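Local coordinates for PrgZ (Enterococcus faecalis, PDB 4FAJ), which acts as a membrane-anchored extracellular receptor that binds a peptide pheromone and probably passes it on for transport into the cell, at residues T199-D204 with Y473-S478; N89-L94 with I233-A238. One frame throughout, in Å; residues are numbered along the deposited sequence.

Contact 1 of 2, residues T199-D204 with Y473-S478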
loop_
_atom_site.group_PDB
_atom_site.type_symbol
_atom_site.label_atom_id
_atom_site.label_comp_id
_atom_site.label_asym_id
_atom_site.label_seq_id
_atom_site.Cartn_x
_atom_site.Cartn_y
_atom_site.Cartn_z
ATOM N N THR A 199 17.218 3.846 13.718
ATOM C CA THR A 199 16.368 3.497 12.602
ATOM C C THR A 199 16.193 4.746 11.731
ATOM O O THR A 199 15.342 5.592 12.021
ATOM C CB THR A 199 14.998 2.962 13.094
ATOM O OG1 THR A 199 15.187 1.933 14.090
ATOM C CG2 THR A 199 14.201 2.417 11.936
ATOM N N PRO A 200 16.996 4.860 10.654
ATOM C CA PRO A 200 17.021 6.063 9.814
ATOM C C PRO A 200 15.686 6.493 9.226
ATOM O O PRO A 200 15.478 7.693 9.032
ATOM C CB PRO A 200 17.987 5.687 8.688
ATOM C CG PRO A 200 18.850 4.663 9.268
ATOM C CD PRO A 200 18.008 3.883 10.218
ATOM N N TYR A 201 14.809 5.533 8.934
ATOM C CA TYR A 201 13.497 5.816 8.354
ATOM C C TYR A 201 12.362 5.991 9.386
ATOM O O TYR A 201 11.186 6.078 8.999
ATOM C CB TYR A 201 13.112 4.735 7.316
ATOM C CG TYR A 201 13.197 3.316 7.851
ATOM C CD1 TYR A 201 14.329 2.533 7.627
ATOM C CD2 TYR A 201 12.164 2.779 8.602
ATOM C CE1 TYR A 201 14.419 1.245 8.131
ATOM C CE2 TYR A 201 12.240 1.512 9.106
ATOM C CZ TYR A 201 13.370 0.746 8.875
ATOM O OH TYR A 201 13.428 -0.519 9.380
ATOM N N PHE A 202 12.683 6.088 10.674
ATOM C CA PHE A 202 11.622 6.137 11.691
ATOM C C PHE A 202 10.714 7.363 11.556
ATOM O O PHE A 202 9.505 7.253 11.706
ATOM C CB PHE A 202 12.163 6.020 13.124
ATOM C CG PHE A 202 11.068 5.868 14.150
ATOM C CD1 PHE A 202 10.784 6.889 15.046
ATOM C CD2 PHE A 202 10.287 4.719 14.176
ATOM C CE1 PHE A 202 9.757 6.762 15.985
ATOM C CE2 PHE A 202 9.242 4.586 15.096
ATOM C CZ PHE A 202 8.978 5.616 16.004
ATOM N N THR A 203 11.283 8.530 11.258
ATOM C CA THR A 203 10.451 9.713 11.005
ATOM C C THR A 203 9.512 9.474 9.813
ATOM O O THR A 203 8.362 9.908 9.823
ATOM C CB THR A 203 11.322 10.950 10.806
ATOM O OG1 THR A 203 12.207 11.069 11.931
ATOM C CG2 THR A 203 10.482 12.195 10.686
ATOM N N ASP A 204 9.974 8.721 8.812
ATOM C CA ASP A 204 9.102 8.336 7.700
ATOM C C ASP A 204 7.912 7.503 8.165
ATOM O O ASP A 204 6.795 7.721 7.702
ATOM C CB ASP A 204 9.866 7.583 6.609
ATOM C CG ASP A 204 11.064 8.369 6.085
ATOM O OD1 ASP A 204 10.875 9.312 5.296
ATOM O OD2 ASP A 204 12.186 8.066 6.491
ATOM N N TYR A 473 7.330 3.755 2.615
ATOM C CA TYR A 473 8.486 4.661 2.755
ATOM C C TYR A 473 9.644 4.196 1.843
ATOM O O TYR A 473 9.651 3.046 1.395
ATOM C CB TYR A 473 8.938 4.763 4.225
ATOM C CG TYR A 473 9.147 3.429 4.924
ATOM C CD1 TYR A 473 8.066 2.692 5.411
ATOM C CD2 TYR A 473 10.424 2.906 5.092
ATOM C CE1 TYR A 473 8.257 1.466 6.030
ATOM C CE2 TYR A 473 10.629 1.687 5.737
ATOM C CZ TYR A 473 9.556 0.975 6.198
ATOM O OH TYR A 473 9.774 -0.249 6.812
ATOM N N ALA A 474 10.603 5.082 1.560
ATOM C CA ALA A 474 11.646 4.819 0.539
ATOM C C ALA A 474 12.811 3.963 1.038
ATOM O O ALA A 474 13.954 4.418 1.073
ATOM C CB ALA A 474 12.189 6.144 -0.043
ATOM N N ASP A 475 12.521 2.734 1.440
ATOM C CA ASP A 475 13.553 1.796 1.835
ATOM C C ASP A 475 13.103 0.409 1.375
ATOM O O ASP A 475 11.907 0.086 1.455
ATOM C CB ASP A 475 13.789 1.834 3.354
ATOM C CG ASP A 475 14.991 1.022 3.779
ATOM O OD1 ASP A 475 14.881 -0.216 3.840
ATOM O OD2 ASP A 475 16.066 1.618 4.055
ATOM N N PRO A 476 14.045 -0.411 0.882
ATOM C CA PRO A 476 13.680 -1.748 0.407
ATOM C C PRO A 476 12.909 -2.587 1.437
ATOM O O PRO A 476 12.089 -3.439 1.049
ATOM C CB PRO A 476 15.024 -2.405 0.078
ATOM C CG PRO A 476 15.991 -1.324 -0.052
ATOM C CD PRO A 476 15.472 -0.102 0.657
ATOM N N ILE A 477 13.136 -2.335 2.726
ATOM C CA ILE A 477 12.483 -3.117 3.781
ATOM C C ILE A 477 10.947 -2.947 3.792
ATOM O O ILE A 477 10.251 -3.829 4.261
ATOM C CB ILE A 477 13.088 -2.812 5.190
ATOM C CG1 ILE A 477 12.742 -3.880 6.235
ATOM C CG2 ILE A 477 12.591 -1.469 5.716
ATOM C CD1 ILE A 477 13.040 -5.318 5.862
ATOM N N SER A 478 10.410 -1.853 3.251
ATOM C CA SER A 478 8.939 -1.719 3.164
ATOM C C SER A 478 8.353 -2.912 2.384
ATOM O O SER A 478 7.341 -3.492 2.794
ATOM C CB SER A 478 8.521 -0.381 2.543
ATOM O OG SER A 478 7.101 -0.288 2.462
HETATM O O HOH W 1 10.610 7.503 2.611
#

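Contact 2 of 2, residues N89-L94 with I233-A238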
loop_
_atom_site.group_PDB
_atom_site.type_symbol
_atom_site.label_atom_id
_atom_site.label_comp_id
_atom_site.label_asym_id
_atom_site.label_seq_id
_atom_site.Cartn_x
_atom_site.Cartn_y
_atom_site.Cartn_z
ATOM N N ASN A 89 -6.261 12.542 3.783
ATOM C CA ASN A 89 -6.947 13.806 3.486
ATOM C C ASN A 89 -8.030 14.244 4.500
ATOM O O ASN A 89 -8.283 15.454 4.644
ATOM C CB ASN A 89 -7.502 13.742 2.069
ATOM C CG ASN A 89 -6.417 13.853 1.029
ATOM O OD1 ASN A 89 -5.914 14.945 0.763
ATOM N ND2 ASN A 89 -6.044 12.727 0.426
ATOM N N VAL A 90 -8.648 13.293 5.208
ATOM C CA VAL A 90 -9.566 13.642 6.297
ATOM C C VAL A 90 -8.919 13.559 7.681
ATOM O O VAL A 90 -9.469 14.077 8.650
ATOM C CB VAL A 90 -10.932 12.867 6.232
ATOM C CG1 VAL A 90 -11.647 13.159 4.906
ATOM C CG2 VAL A 90 -10.741 11.357 6.456
ATOM N N MET A 91 -7.731 12.955 7.766
ATOM C CA MET A 91 -6.961 12.913 8.998
ATOM C C MET A 91 -5.546 13.459 8.756
ATOM O O MET A 91 -5.200 13.857 7.635
ATOM C CB MET A 91 -6.901 11.486 9.563
ATOM C CG MET A 91 -8.246 10.947 9.996
ATOM S SD MET A 91 -8.127 9.477 11.009
ATOM C CE MET A 91 -7.663 10.151 12.613
ATOM N N GLU A 92 -4.760 13.518 9.823
ATOM C CA GLU A 92 -3.382 14.012 9.774
ATOM C C GLU A 92 -2.579 13.384 10.905
ATOM O O GLU A 92 -3.122 13.082 11.966
ATOM C CB GLU A 92 -3.364 15.536 9.919
ATOM C CG GLU A 92 -1.982 16.154 9.774
ATOM C CD GLU A 92 -2.010 17.655 9.842
ATOM O OE1 GLU A 92 -2.347 18.211 10.920
ATOM O OE2 GLU A 92 -1.679 18.277 8.815
ATOM N N GLY A 93 -1.292 13.167 10.657
ATOM C CA GLY A 93 -0.379 12.610 11.646
ATOM C C GLY A 93 0.685 13.609 12.070
ATOM O O GLY A 93 0.592 14.814 11.783
ATOM N N LEU A 94 1.692 13.112 12.770
ATOM C CA LEU A 94 2.761 13.973 13.268
ATOM C C LEU A 94 3.520 14.657 12.129
ATOM O O LEU A 94 3.899 15.833 12.251
ATOM C CB LEU A 94 3.728 13.183 14.139
ATOM C CG LEU A 94 3.158 12.716 15.485
ATOM C CD1 LEU A 94 4.097 11.724 16.144
ATOM C CD2 LEU A 94 2.884 13.897 16.410
ATOM N N ILE A 233 -16.547 7.929 13.667
ATOM C CA ILE A 233 -15.153 8.400 13.638
ATOM C C ILE A 233 -15.105 9.863 14.065
ATOM O O ILE A 233 -16.101 10.575 13.969
ATOM C CB ILE A 233 -14.515 8.260 12.227
ATOM C CG1 ILE A 233 -15.306 9.048 11.179
ATOM C CG2 ILE A 233 -14.444 6.797 11.803
ATOM C CD1 ILE A 233 -14.665 9.044 9.782
ATOM N N VAL A 234 -13.936 10.289 14.543
ATOM C CA VAL A 234 -13.636 11.694 14.781
ATOM C C VAL A 234 -12.280 11.949 14.132
ATOM O O VAL A 234 -11.285 11.296 14.467
ATOM C CB VAL A 234 -13.590 12.043 16.286
ATOM C CG1 VAL A 234 -13.031 13.452 16.503
ATOM C CG2 VAL A 234 -14.988 11.952 16.891
ATOM N N THR A 235 -12.250 12.871 13.181
ATOM C CA THR A 235 -11.066 13.088 12.357
ATOM C C THR A 235 -10.439 14.453 12.635
ATOM O O THR A 235 -10.956 15.224 13.442
ATOM C CB THR A 235 -11.414 12.939 10.874
ATOM O OG1 THR A 235 -12.337 13.964 10.491
ATOM C CG2 THR A 235 -12.009 11.555 10.609
ATOM N N ASN A 236 -9.310 14.733 11.992
ATOM C CA ASN A 236 -8.526 15.926 12.332
ATOM C C ASN A 236 -7.770 16.566 11.177
ATOM O O ASN A 236 -6.812 17.319 11.411
ATOM C CB ASN A 236 -7.504 15.555 13.411
ATOM C CG ASN A 236 -6.484 14.538 12.916
ATOM O OD1 ASN A 236 -6.763 13.759 12.001
ATOM N ND2 ASN A 236 -5.296 14.541 13.518
ATOM N N GLY A 237 -8.183 16.282 9.942
ATOM C CA GLY A 237 -7.426 16.677 8.763
ATOM C C GLY A 237 -7.953 17.887 8.022
ATOM O O GLY A 237 -8.816 18.604 8.506
ATOM N N ALA A 238 -7.405 18.099 6.835
ATOM C CA ALA A 238 -7.753 19.238 5.991
ATOM C C ALA A 238 -9.230 19.247 5.613
ATOM O O ALA A 238 -9.836 20.312 5.454
ATOM C CB ALA A 238 -6.887 19.228 4.737
HETATM O O HOH W 2 -5.198 16.205 5.955
HETATM O O HOH W 3 -4.554 18.175 12.707
#

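Contact 1 of 2, residues T199-D204 with Y473-S478
Tyr201 and Tyr473 lie almost parallel, their planes 21° apart, yet the rings are slid so far that they barely overlap, with centroids 4.8 Å apart. What meets is a rim: CE2 of Tyr473 comes down over one face of Tyr201, offset toward the rim, and reaches CD2 of Tyr201 at 3.4 Å. The opposite face of Tyr201 carries Thr199 CG2, so the ring is sandwiched. Both tyrosines hold CG between the backbone N and the carbonyl carbon (chi1 53° in Tyr201, close to that in Tyr473), and from there the side chains cross at a slant. At the phenol end, the side chain of Ile477 crosses that of Tyr201 at about a right angle and touches CZ with CG2 at 3.9 Å; at the root of the pair, CB of Asp204 rests on CB of Tyr473 at 3.8 Å.

Asp475 presents its carboxylate near the CD1 side of Tyr201, but its main partner is Arg510, with which OD1 forms a salt bridge; helix 510-524 also touches Tyr201 and Ile477 through this arginine. The same oxygen uses its anti lone pair to take the N-H of Ile477 at 3.0 Å and 169°, capping the turn into helix 477-480. A water between the segments makes a lopsided bridge: its distance to Ala474 N, 2.6 Å, is doubtfully short, and its bond to Asp204 OD1 is weak.

The segment 473-478 follows strand 464-470 in this family 5, OppA-like binding protein, probably near the peptide cleft, as in OppA. A glycerol, probably from the crystallisation liquor, is hydrogen-bonded to Tyr201 OH. The tyrosine pair thus meets by ring contact without a direct hydrogen bond, while Asp475 is held by Ile477 N-H and Arg510 and the Tyr201 hydroxyl by glycerol.

Contact 2 of 2, residues N89-L94 with I233-A238
Asn236 grips the backbone of Glu92 with both ends of its side-chain amide, a peptide mimic that pairs two irregular segments in this OppA-type solute-binding fold: one leaving helix 81-90, the other leading into edge strand 239-243.

The hydrogen bonds of the amide come first. Asn236 ND2 donates to Glu92 O at 3.0 Å and a fairly straight 156°, while OD1 receives Glu92 N at 3.0 Å from above its carbonyl plane, 42° out of it. CG of Asn236 sits between its own backbone N and carbonyl carbon (chi1 64°), which swings the amide across to Glu92. Together the two bonds fix the rotation of the amide and tell its oxygen from its nitrogen.

A second set gathers at the helix end. Val90 O takes two weak backbone bonds, from Gly237 N at 2.9 Å and, longer, from Asn236 N. The segments can close in this far because Gly237 has no side chain: its CA lies 3.8 Å from Met91 CA. Nearby, Asn89 bonds through its backbone to Phe239, carrying the pairing on into the strand.

Apolar contact is slighter. CG of Met91 leans on CB of Thr235 at 3.8 Å, the two side chains crossing at about a right angle.

Charge and water finish the account. Glu92 OE2 makes a salt bridge with Arg96 and a hydrogen bond with Tyr261, OE1 a hydrogen bond with Trp262; the Glu92 side chain lies about 6 Å from that of Asp263, a zinc ligand. One water bridges Met91 O and Ala238 N; another donates one proton to Glu92 OE1 at 2.8 Å and the other to Asn236 O at 2.7 Å.

The two contacts interleave along the chain: 89-94, then 199-204, then 233-238, and last 473-478. Their centres are 22 Å apart, and their nearest atoms, about 7 Å apart, do not touch. Contact 2 joins the end of helix 81-90 to the approach of strand 239-243, an outer strand of a four-stranded mixed sheet, close to the zinc site of Asp263 and Asp266. Contact 1 brings the short helix 202-205, which follows strand 190-194, up against a segment that follows strand 464-470 of the large mixed sheet. Contact 2 thus holds together segments far apart in sequence on the side near that zinc, while contact 1 probably joins the two lobes flanking the cleft.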